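Local atomic coordinates of 3-alpha-hydroxysteroid dehydrogenase (Pseudomonas sp., PDB entry 2DKN), a protein that catalyses the NAD-dependent, reversible oxidation of the 3-alpha-hydroxyl group of steroids, as a Rossmann-fold member of the short-chain dehydrogenase family. Residues Ser11-Arg23 against Pro217-Gly229. Sequence-based numbering, arbitrary orientation.
With NAI (1,4-dihydronicotinamide adenine dinucleotide), chain C.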
ATOM      1  N   SER A  11     -16.993  -1.245 -15.733  1.00  9.69           N
ATOM      2  CA  SER A  11     -17.682  -1.535 -14.472  1.00  9.03           C
ATOM      3  C   SER A  11     -16.796  -1.277 -13.265  1.00  8.58           C
ATOM      4  O   SER A  11     -15.573  -1.232 -13.388  1.00  8.83           O
ATOM      5  CB  SER A  11     -18.156  -3.002 -14.464  1.00  9.30           C
ATOM      6  OG  SER A  11     -18.952  -3.323 -13.320  1.00 10.97           O
ATOM      7  N   GLY A  12     -17.429  -1.229 -12.092  1.00  8.57           N
ATOM      8  CA  GLY A  12     -16.722  -1.215 -10.817  1.00  7.90           C
ATOM      9  C   GLY A  12     -15.551  -0.268 -10.688  1.00  8.25           C
ATOM     10  O   GLY A  12     -15.682   0.919 -10.990  1.00  6.86           O
ATOM     11  N   ILE A  13     -14.419  -0.803 -10.226  1.00  7.30           N
ATOM     12  CA  ILE A  13     -13.195  -0.021  -9.974  1.00  7.07           C
ATOM     13  C   ILE A  13     -12.661   0.644 -11.248  1.00  5.90           C
ATOM     14  O   ILE A  13     -12.293   1.808 -11.234  1.00  6.80           O
ATOM     15  CB  ILE A  13     -12.077  -0.884  -9.340  1.00  6.52           C
ATOM     16  CG1 ILE A  13     -12.541  -1.439  -7.994  1.00  7.03           C
ATOM     17  CG2 ILE A  13     -10.763  -0.069  -9.196  1.00  6.79           C
ATOM     18  CD1 ILE A  13     -11.672  -2.569  -7.465  1.00  6.87           C
ATOM     19  N   GLY A  14     -12.639  -0.102 -12.346  1.00  6.59           N
ATOM     20  CA  GLY A  14     -12.146   0.422 -13.615  1.00  6.02           C
ATOM     21  C   GLY A  14     -12.973   1.581 -14.135  1.00  5.47           C
ATOM     22  O   GLY A  14     -12.434   2.562 -14.670  1.00  6.56           O
ATOM     23  N   ALA A  15     -14.289   1.453 -13.987  1.00  6.77           N
ATOM     24  CA  ALA A  15     -15.228   2.510 -14.387  1.00  7.15           C
ATOM     25  C   ALA A  15     -15.010   3.750 -13.521  1.00  7.69           C
ATOM     26  O   ALA A  15     -15.002   4.875 -14.017  1.00  7.61           O
ATOM     27  CB  ALA A  15     -16.653   2.016 -14.236  1.00  7.53           C
ATOM     28  N   ALA A  16     -14.801   3.533 -12.229  1.00  7.49           N
ATOM     29  CA  ALA A  16     -14.596   4.649 -11.310  1.00  7.83           C
ATOM     30  C   ALA A  16     -13.302   5.385 -11.669  1.00  8.69           C
ATOM     31  O   ALA A  16     -13.235   6.620 -11.644  1.00  7.75           O
ATOM     32  CB  ALA A  16     -14.574   4.150  -9.867  1.00  7.14           C
ATOM     33  N   LEU A  17     -12.274   4.615 -12.003  1.00  8.61           N
ATOM     34  CA  LEU A  17     -10.973   5.171 -12.326  1.00  8.44           C
ATOM     35  C   LEU A  17     -11.013   5.911 -13.672  1.00  8.35           C
ATOM     36  O   LEU A  17     -10.429   6.986 -13.821  1.00  6.59           O
ATOM     37  CB  LEU A  17      -9.928   4.044 -12.353  1.00  7.81           C
ATOM     38  CG  LEU A  17      -8.527   4.497 -12.702  1.00  7.66           C
ATOM     39  CD1 LEU A  17      -7.943   5.412 -11.587  1.00  8.53           C
ATOM     40  CD2 LEU A  17      -7.660   3.235 -12.915  1.00  8.61           C
ATOM     41  N   LYS A  18     -11.708   5.331 -14.650  1.00  8.59           N
ATOM     42  CA  LYS A  18     -11.862   5.980 -15.951  1.00 10.51           C
ATOM     43  C   LYS A  18     -12.473   7.368 -15.756  1.00 11.15           C
ATOM     44  O   LYS A  18     -12.005   8.353 -16.320  1.00 10.58           O
ATOM     45  CB  LYS A  18     -12.759   5.124 -16.856  1.00 11.29           C
ATOM     46  CG  LYS A  18     -13.355   5.832 -18.088  1.00 13.30           C
ATOM     47  CD  LYS A  18     -14.218   4.839 -18.897  1.00 13.65           C
ATOM     48  CE  LYS A  18     -15.564   4.570 -18.167  1.00 15.94           C
ATOM     49  NZ  LYS A  18     -16.510   3.544 -18.807  1.00 14.40           N
ATOM     50  N   GLU A  19     -13.515   7.437 -14.935  1.00 10.93           N
ATOM     51  CA  GLU A  19     -14.188   8.705 -14.661  1.00 13.18           C
ATOM     52  C   GLU A  19     -13.266   9.680 -13.927  1.00 12.44           C
ATOM     53  O   GLU A  19     -13.136  10.843 -14.315  1.00 11.71           O
ATOM     54  CB  GLU A  19     -15.419   8.419 -13.831  1.00 16.66           C
ATOM     55  CG  GLU A  19     -16.193   9.633 -13.390  1.00 23.12           C
ATOM     56  CD  GLU A  19     -17.556   9.231 -12.862  1.00 26.95           C
ATOM     57  OE1 GLU A  19     -18.401   8.797 -13.678  1.00 30.29           O
ATOM     58  OE2 GLU A  19     -17.783   9.333 -11.639  1.00 29.81           O
ATOM     59  N   LEU A  20     -12.633   9.204 -12.863  1.00 11.68           N
ATOM     60  CA  LEU A  20     -11.663  10.023 -12.115  1.00 11.58           C
ATOM     61  C   LEU A  20     -10.578  10.647 -13.012  1.00 11.57           C
ATOM     62  O   LEU A  20     -10.347  11.860 -12.976  1.00 10.91           O
ATOM     63  CB  LEU A  20     -11.038   9.181 -10.985  1.00 12.68           C
ATOM     64  CG  LEU A  20     -10.095   9.865  -9.982  1.00 13.69           C
ATOM     65  CD1 LEU A  20      -9.872   8.945  -8.779  1.00 15.24           C
ATOM     66  CD2 LEU A  20      -8.764  10.212 -10.619  1.00 15.18           C
ATOM     67  N   LEU A  21      -9.893   9.822 -13.805  1.00 10.12           N
ATOM     68  CA  LEU A  21      -8.817  10.303 -14.679  1.00  9.84           C
ATOM     69  C   LEU A  21      -9.309  11.252 -15.768  1.00 10.37           C
ATOM     70  O   LEU A  21      -8.629  12.217 -16.118  1.00 10.49           O
ATOM     71  CB  LEU A  21      -8.086   9.124 -15.331  1.00  9.09           C
ATOM     72  CG  LEU A  21      -7.299   8.247 -14.334  1.00  8.35           C
ATOM     73  CD1 LEU A  21      -6.728   7.012 -15.043  1.00  8.96           C
ATOM     74  CD2 LEU A  21      -6.169   9.008 -13.605  1.00 10.09           C
ATOM     75  N   ALA A  22     -10.482  10.956 -16.318  1.00 10.42           N
ATOM     76  CA  ALA A  22     -11.030  11.774 -17.402  1.00 12.35           C
ATOM     77  C   ALA A  22     -11.312  13.197 -16.879  1.00 13.52           C
ATOM     78  O   ALA A  22     -10.957  14.199 -17.518  1.00 13.46           O
ATOM     79  CB  ALA A  22     -12.290  11.140 -17.942  1.00 11.55           C
ATOM     80  N   ARG A  23     -11.935  13.262 -15.705  1.00 15.18           N
ATOM     81  CA  ARG A  23     -12.247  14.537 -15.055  1.00 17.53           C
ATOM     82  C   ARG A  23     -11.021  15.350 -14.687  1.00 18.02           C
ATOM     83  O   ARG A  23     -11.060  16.583 -14.672  1.00 18.29           O
ATOM     84  CB  ARG A  23     -13.124  14.303 -13.841  1.00 19.02           C
ATOM     85  CG  ARG A  23     -14.494  13.885 -14.264  1.00 22.64           C
ATOM     86  CD  ARG A  23     -15.384  13.580 -13.111  1.00 26.37           C
ATOM     87  NE  ARG A  23     -16.571  12.863 -13.568  1.00 30.94           N
ATOM     88  CZ  ARG A  23     -17.401  12.222 -12.755  1.00 32.76           C
ATOM     89  NH1 ARG A  23     -18.454  11.585 -13.252  1.00 33.80           N
ATOM     90  NH2 ARG A  23     -17.168  12.217 -11.445  1.00 33.54           N
ATOM     91  N   PRO A 217     -15.879   2.059  -5.066  1.00 10.25           N
ATOM     92  CA  PRO A 217     -14.879   1.887  -6.123  1.00  9.75           C
ATOM     93  C   PRO A 217     -13.976   3.108  -6.290  1.00  8.38           C
ATOM     94  O   PRO A 217     -12.809   2.958  -6.610  1.00  9.23           O
ATOM     95  CB  PRO A 217     -15.715   1.674  -7.393  1.00 10.72           C
ATOM     96  CG  PRO A 217     -17.094   1.365  -6.937  1.00 11.68           C
ATOM     97  CD  PRO A 217     -17.249   1.727  -5.504  1.00 11.06           C
ATOM     98  N   ARG A 218     -14.519   4.310  -6.114  1.00  9.41           N
ATOM     99  CA  ARG A 218     -13.723   5.521  -6.268  1.00 10.30           C
ATOM    100  C   ARG A 218     -12.549   5.565  -5.270  1.00  8.72           C
ATOM    101  O   ARG A 218     -11.520   6.169  -5.572  1.00  8.20           O
ATOM    102  CB  ARG A 218     -14.615   6.751  -6.103  1.00 14.95           C
ATOM    103  CG  ARG A 218     -13.889   8.070  -5.935  1.00 21.05           C
ATOM    104  CD  ARG A 218     -13.426   8.664  -7.229  1.00 25.52           C
ATOM    105  NE  ARG A 218     -13.080  10.072  -7.032  1.00 29.16           N
ATOM    106  CZ  ARG A 218     -13.615  11.083  -7.711  1.00 30.42           C
ATOM    107  NH1 ARG A 218     -13.222  12.325  -7.449  1.00 30.59           N
ATOM    108  NH2 ARG A 218     -14.516  10.849  -8.667  1.00 31.57           N
ATOM    109  N   GLU A 219     -12.710   4.964  -4.091  1.00  7.20           N
ATOM    110  CA  GLU A 219     -11.637   4.981  -3.075  1.00  8.36           C
ATOM    111  C   GLU A 219     -10.445   4.143  -3.556  1.00  7.92           C
ATOM    112  O   GLU A 219      -9.270   4.508  -3.355  1.00  8.29           O
ATOM    113  CB  GLU A 219     -12.144   4.470  -1.723  1.00  7.85           C
ATOM    114  CG  GLU A 219     -13.240   5.345  -1.154  1.00  8.80           C
ATOM    115  CD  GLU A 219     -13.726   4.862   0.170  1.00  9.58           C
ATOM    116  OE1 GLU A 219     -13.281   5.432   1.180  1.00  9.28           O
ATOM    117  OE2 GLU A 219     -14.551   3.929   0.214  1.00 11.35           O
ATOM    118  N   VAL A 220     -10.740   3.032  -4.217  1.00  6.58           N
ATOM    119  CA  VAL A 220      -9.677   2.243  -4.842  1.00  6.53           C
ATOM    120  C   VAL A 220      -9.083   2.994  -6.027  1.00  6.70           C
ATOM    121  O   VAL A 220      -7.867   3.024  -6.190  1.00  6.04           O
ATOM    122  CB  VAL A 220     -10.158   0.843  -5.254  1.00  7.01           C
ATOM    123  CG1 VAL A 220      -9.025   0.088  -5.995  1.00  7.45           C
ATOM    124  CG2 VAL A 220     -10.594   0.065  -4.002  1.00  7.00           C
ATOM    125  N   ALA A 221      -9.935   3.630  -6.833  1.00  6.18           N
ATOM    126  CA  ALA A 221      -9.459   4.414  -7.957  1.00  7.08           C
ATOM    127  C   ALA A 221      -8.473   5.510  -7.526  1.00  7.20           C
ATOM    128  O   ALA A 221      -7.472   5.765  -8.215  1.00  6.70           O
ATOM    129  CB  ALA A 221     -10.647   5.026  -8.690  1.00  7.44           C
ATOM    130  N   GLU A 222      -8.734   6.140  -6.378  1.00  7.43           N
ATOM    131  CA  GLU A 222      -7.857   7.226  -5.904  1.00  7.62           C
ATOM    132  C   GLU A 222      -6.486   6.680  -5.579  1.00  6.34           C
ATOM    133  O   GLU A 222      -5.497   7.308  -5.875  1.00  5.86           O
ATOM    134  CB  GLU A 222      -8.427   7.911  -4.660  1.00  9.85           C
ATOM    135  CG  GLU A 222      -9.643   8.790  -4.931  1.00 13.23           C
ATOM    136  CD  GLU A 222      -9.296  10.164  -5.438  1.00 16.42           C
ATOM    137  OE1 GLU A 222     -10.216  11.016  -5.471  1.00 18.65           O
ATOM    138  OE2 GLU A 222      -8.131  10.406  -5.826  1.00 17.21           O
ATOM    139  N   ALA A 223      -6.431   5.512  -4.949  1.00  6.90           N
ATOM    140  CA  ALA A 223      -5.130   4.869  -4.685  1.00  6.42           C
ATOM    141  C   ALA A 223      -4.385   4.520  -5.984  1.00  5.73           C
ATOM    142  O   ALA A 223      -3.158   4.716  -6.102  1.00  6.99           O
ATOM    143  CB  ALA A 223      -5.325   3.650  -3.835  1.00  5.93           C
ATOM    144  N   ILE A 224      -5.108   4.006  -6.968  1.00  4.66           N
ATOM    145  CA  ILE A 224      -4.485   3.709  -8.257  1.00  4.92           C
ATOM    146  C   ILE A 224      -3.952   4.978  -8.933  1.00  5.96           C
ATOM    147  O   ILE A 224      -2.819   4.999  -9.445  1.00  4.84           O
ATOM    148  CB  ILE A 224      -5.470   2.990  -9.199  1.00  5.69           C
ATOM    149  CG1 ILE A 224      -5.891   1.642  -8.598  1.00  5.05           C
ATOM    150  CG2 ILE A 224      -4.858   2.812 -10.605  1.00  5.46           C
ATOM    151  CD1 ILE A 224      -7.088   0.999  -9.347  1.00  4.95           C
ATOM    152  N   ALA A 225      -4.767   6.035  -8.934  1.00  5.79           N
ATOM    153  CA  ALA A 225      -4.372   7.296  -9.576  1.00  6.48           C
ATOM    154  C   ALA A 225      -3.117   7.856  -8.899  1.00  6.51           C
ATOM    155  O   ALA A 225      -2.228   8.393  -9.567  1.00  6.60           O
ATOM    156  CB  ALA A 225      -5.495   8.316  -9.494  1.00  7.35           C
ATOM    157  N   PHE A 226      -3.061   7.739  -7.576  1.00  6.30           N
ATOM    158  CA  PHE A 226      -1.863   8.180  -6.860  1.00  7.25           C
ATOM    159  C   PHE A 226      -0.621   7.436  -7.347  1.00  7.03           C
ATOM    160  O   PHE A 226       0.416   8.054  -7.611  1.00  7.16           O
ATOM    161  CB  PHE A 226      -2.015   8.042  -5.340  1.00  6.59           C
ATOM    162  CG  PHE A 226      -0.708   8.171  -4.600  1.00  7.83           C
ATOM    163  CD1 PHE A 226      -0.122   7.041  -4.010  1.00  8.70           C
ATOM    164  CD2 PHE A 226      -0.074   9.413  -4.480  1.00  9.25           C
ATOM    165  CE1 PHE A 226       1.098   7.128  -3.313  1.00  8.60           C
ATOM    166  CE2 PHE A 226       1.151   9.518  -3.777  1.00  8.92           C
ATOM    167  CZ  PHE A 226       1.733   8.365  -3.204  1.00  8.24           C
ATOM    168  N   LEU A 227      -0.711   6.110  -7.419  1.00  5.59           N
ATOM    169  CA  LEU A 227       0.440   5.296  -7.818  1.00  6.34           C
ATOM    170  C   LEU A 227       0.831   5.533  -9.266  1.00  5.86           C
ATOM    171  O   LEU A 227       1.993   5.359  -9.630  1.00  6.66           O
ATOM    172  CB  LEU A 227       0.191   3.806  -7.550  1.00  5.24           C
ATOM    173  CG  LEU A 227       0.065   3.435  -6.057  1.00  6.36           C
ATOM    174  CD1 LEU A 227      -0.399   1.999  -5.951  1.00  5.38           C
ATOM    175  CD2 LEU A 227       1.412   3.607  -5.355  1.00  7.10           C
ATOM    176  N   LEU A 228      -0.127   5.947 -10.092  1.00  6.93           N
ATOM    177  CA  LEU A 228       0.166   6.277 -11.498  1.00  7.55           C
ATOM    178  C   LEU A 228       0.955   7.563 -11.675  1.00  7.78           C
ATOM    179  O   LEU A 228       1.691   7.741 -12.687  1.00  6.70           O
ATOM    180  CB  LEU A 228      -1.150   6.439 -12.259  1.00  8.06           C
ATOM    181  CG  LEU A 228      -1.654   5.432 -13.297  1.00 12.16           C
ATOM    182  CD1 LEU A 228      -1.002   4.063 -13.348  1.00 10.78           C
ATOM    183  CD2 LEU A 228      -3.175   5.391 -13.378  1.00  9.44           C
ATOM    184  N   GLY A 229       0.725   8.462 -10.724  1.00  7.82           N
ATOM    185  CA  GLY A 229       1.181   9.861 -10.831  1.00  8.81           C
ATOM    186  C   GLY A 229       2.567  10.184 -10.312  1.00  9.22           C
ATOM    187  O   GLY A 229       3.226   9.331  -9.724  1.00  7.91           O
TER
HETATM  188  PA  NAI C4000     -16.431  -5.558 -11.899  1.00  9.54           P
HETATM  189  O1A NAI C4000     -17.001  -6.850 -12.322  1.00  9.77           O
HETATM  190  O2A NAI C4000     -17.375  -4.465 -11.571  1.00  8.48           O
HETATM  191  O5B NAI C4000     -15.432  -5.016 -13.028  1.00  9.71           O
HETATM  192  C5B NAI C4000     -14.525  -5.872 -13.660  1.00  9.96           C
HETATM  193  C4B NAI C4000     -14.528  -5.518 -15.141  1.00  8.82           C
HETATM  194  O4B NAI C4000     -13.599  -6.408 -15.731  1.00  9.49           O
HETATM  195  C3B NAI C4000     -15.885  -5.736 -15.806  1.00  9.08           C
HETATM  196  O3B NAI C4000     -16.247  -4.634 -16.615  1.00  8.38           O
HETATM  197  C2B NAI C4000     -15.600  -6.936 -16.690  1.00  8.70           C
HETATM  198  O2B NAI C4000     -16.383  -6.995 -17.863  1.00  7.34           O
HETATM  199  C1B NAI C4000     -14.099  -6.807 -16.970  1.00  8.05           C
HETATM  200  N9A NAI C4000     -13.654  -8.139 -17.401  1.00  7.59           N
HETATM  201  C8A NAI C4000     -13.805  -9.338 -16.733  1.00  7.93           C
HETATM  202  N7A NAI C4000     -13.331 -10.318 -17.542  1.00  7.70           N
HETATM  203  C5A NAI C4000     -12.908  -9.764 -18.716  1.00  7.61           C
HETATM  204  C6A NAI C4000     -12.359 -10.287 -19.893  1.00  8.17           C
HETATM  205  N6A NAI C4000     -12.280 -11.612 -20.135  1.00  9.12           N
HETATM  206  N1A NAI C4000     -12.031  -9.416 -20.914  1.00  7.92           N
HETATM  207  C2A NAI C4000     -12.243  -8.060 -20.795  1.00  7.95           C
HETATM  208  N3A NAI C4000     -12.786  -7.540 -19.642  1.00  6.84           N
HETATM  209  C4A NAI C4000     -13.122  -8.389 -18.626  1.00  7.69           C
HETATM  210  O3  NAI C4000     -15.471  -5.931 -10.669  1.00 10.14           O
HETATM  211  PN  NAI C4000     -14.498  -4.962  -9.827  1.00  9.41           P
HETATM  212  O1N NAI C4000     -14.450  -3.595 -10.372  1.00  9.97           O
HETATM  213  O2N NAI C4000     -14.880  -5.133  -8.414  1.00  9.76           O
HETATM  214  O5D NAI C4000     -13.101  -5.710 -10.079  1.00  9.51           O
HETATM  215  C5D NAI C4000     -11.981  -5.020 -10.615  1.00  7.74           C
HETATM  216  C4D NAI C4000     -10.743  -5.760 -10.124  1.00  7.85           C
HETATM  217  O4D NAI C4000     -10.698  -5.641  -8.706  1.00  7.19           O
HETATM  218  C3D NAI C4000     -10.767  -7.256 -10.429  1.00  7.92           C
HETATM  219  O3D NAI C4000      -9.448  -7.641 -10.796  1.00  7.42           O
HETATM  220  C2D NAI C4000     -11.069  -7.882  -9.069  1.00  8.05           C
HETATM  221  O2D NAI C4000     -10.488  -9.151  -8.951  1.00  8.01           O
HETATM  222  C1D NAI C4000     -10.399  -6.893  -8.125  1.00  8.55           C
HETATM  223  N1N NAI C4000     -10.915  -6.969  -6.731  1.00  8.49           N
HETATM  224  C2N NAI C4000     -12.232  -6.705  -6.477  1.00  8.47           C
HETATM  225  C3N NAI C4000     -12.706  -6.769  -5.177  1.00  9.57           C
HETATM  226  C7N NAI C4000     -14.144  -6.421  -4.883  1.00  8.97           C
HETATM  227  O7N NAI C4000     -14.564  -6.658  -3.584  1.00 10.32           O
HETATM  228  N7N NAI C4000     -14.956  -5.904  -5.824  1.00  9.12           N
HETATM  229  C4N NAI C4000     -11.835  -7.095  -4.119  1.00 10.56           C
HETATM  230  C5N NAI C4000     -10.471  -7.324  -4.397  1.00 10.10           C
HETATM  231  C6N NAI C4000     -10.036  -7.260  -5.713  1.00  9.94           C
HETATM  232  O   HOH W   1     -14.805   8.058  -9.894  1.00 18.51           O
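Ala16 and Leu17 of helix 12-23 meet Pro217 and Ala221 where two helices on the same side of the Rossmann sheet cross at -61°, a worked example of how small residues permit close packing. The Ala221 methyl lies 3.7 Å from Leu17 CA (CB to CA), and the axes approach to 7.9 Å. Leu17, with CG anti to its backbone N (chi1 179°), meets Ile224 CG2 with its CD2 at 3.7 Å, the two side chains crossing at about a right angle; Leu17 also touches Ile6 of strand 3-7. Leu20 is a knob among Arg218, Ala221, Glu222 and Ala225, its CD1 3.6 Å from Glu222 CD and its CG above one face of the Arg218 guanidinium, near the rim. Ile13 lays CG2 against Val220 CG1 at 3.6 Å and against Ile224 CD1, while its CD1 reaches O4D of the nicotinamide ribose. With an alanine here, the contacts to Val220 and Ile224 would probably be lost, and the ribose would lose its CD1 neighbour.

The solvent side is looser and polar. A water joins Arg218 NH2 to Ala16 O, and the less surely placed Arg23 brings its like charge near Arg218. Within helix 217-228, a weak hydrogen bond from Arg218 NE to Glu222 OE1 (3.4 Å) forms part of a salt bridge.

Direct contact between the helices is thus essentially apolar, whereas Ile13 N gives its hydrogen to NADH O1N (2.8 Å): the glycine-rich turn binds the pyrophosphate at the end of a helix whose flank is held by hydrophobic packing.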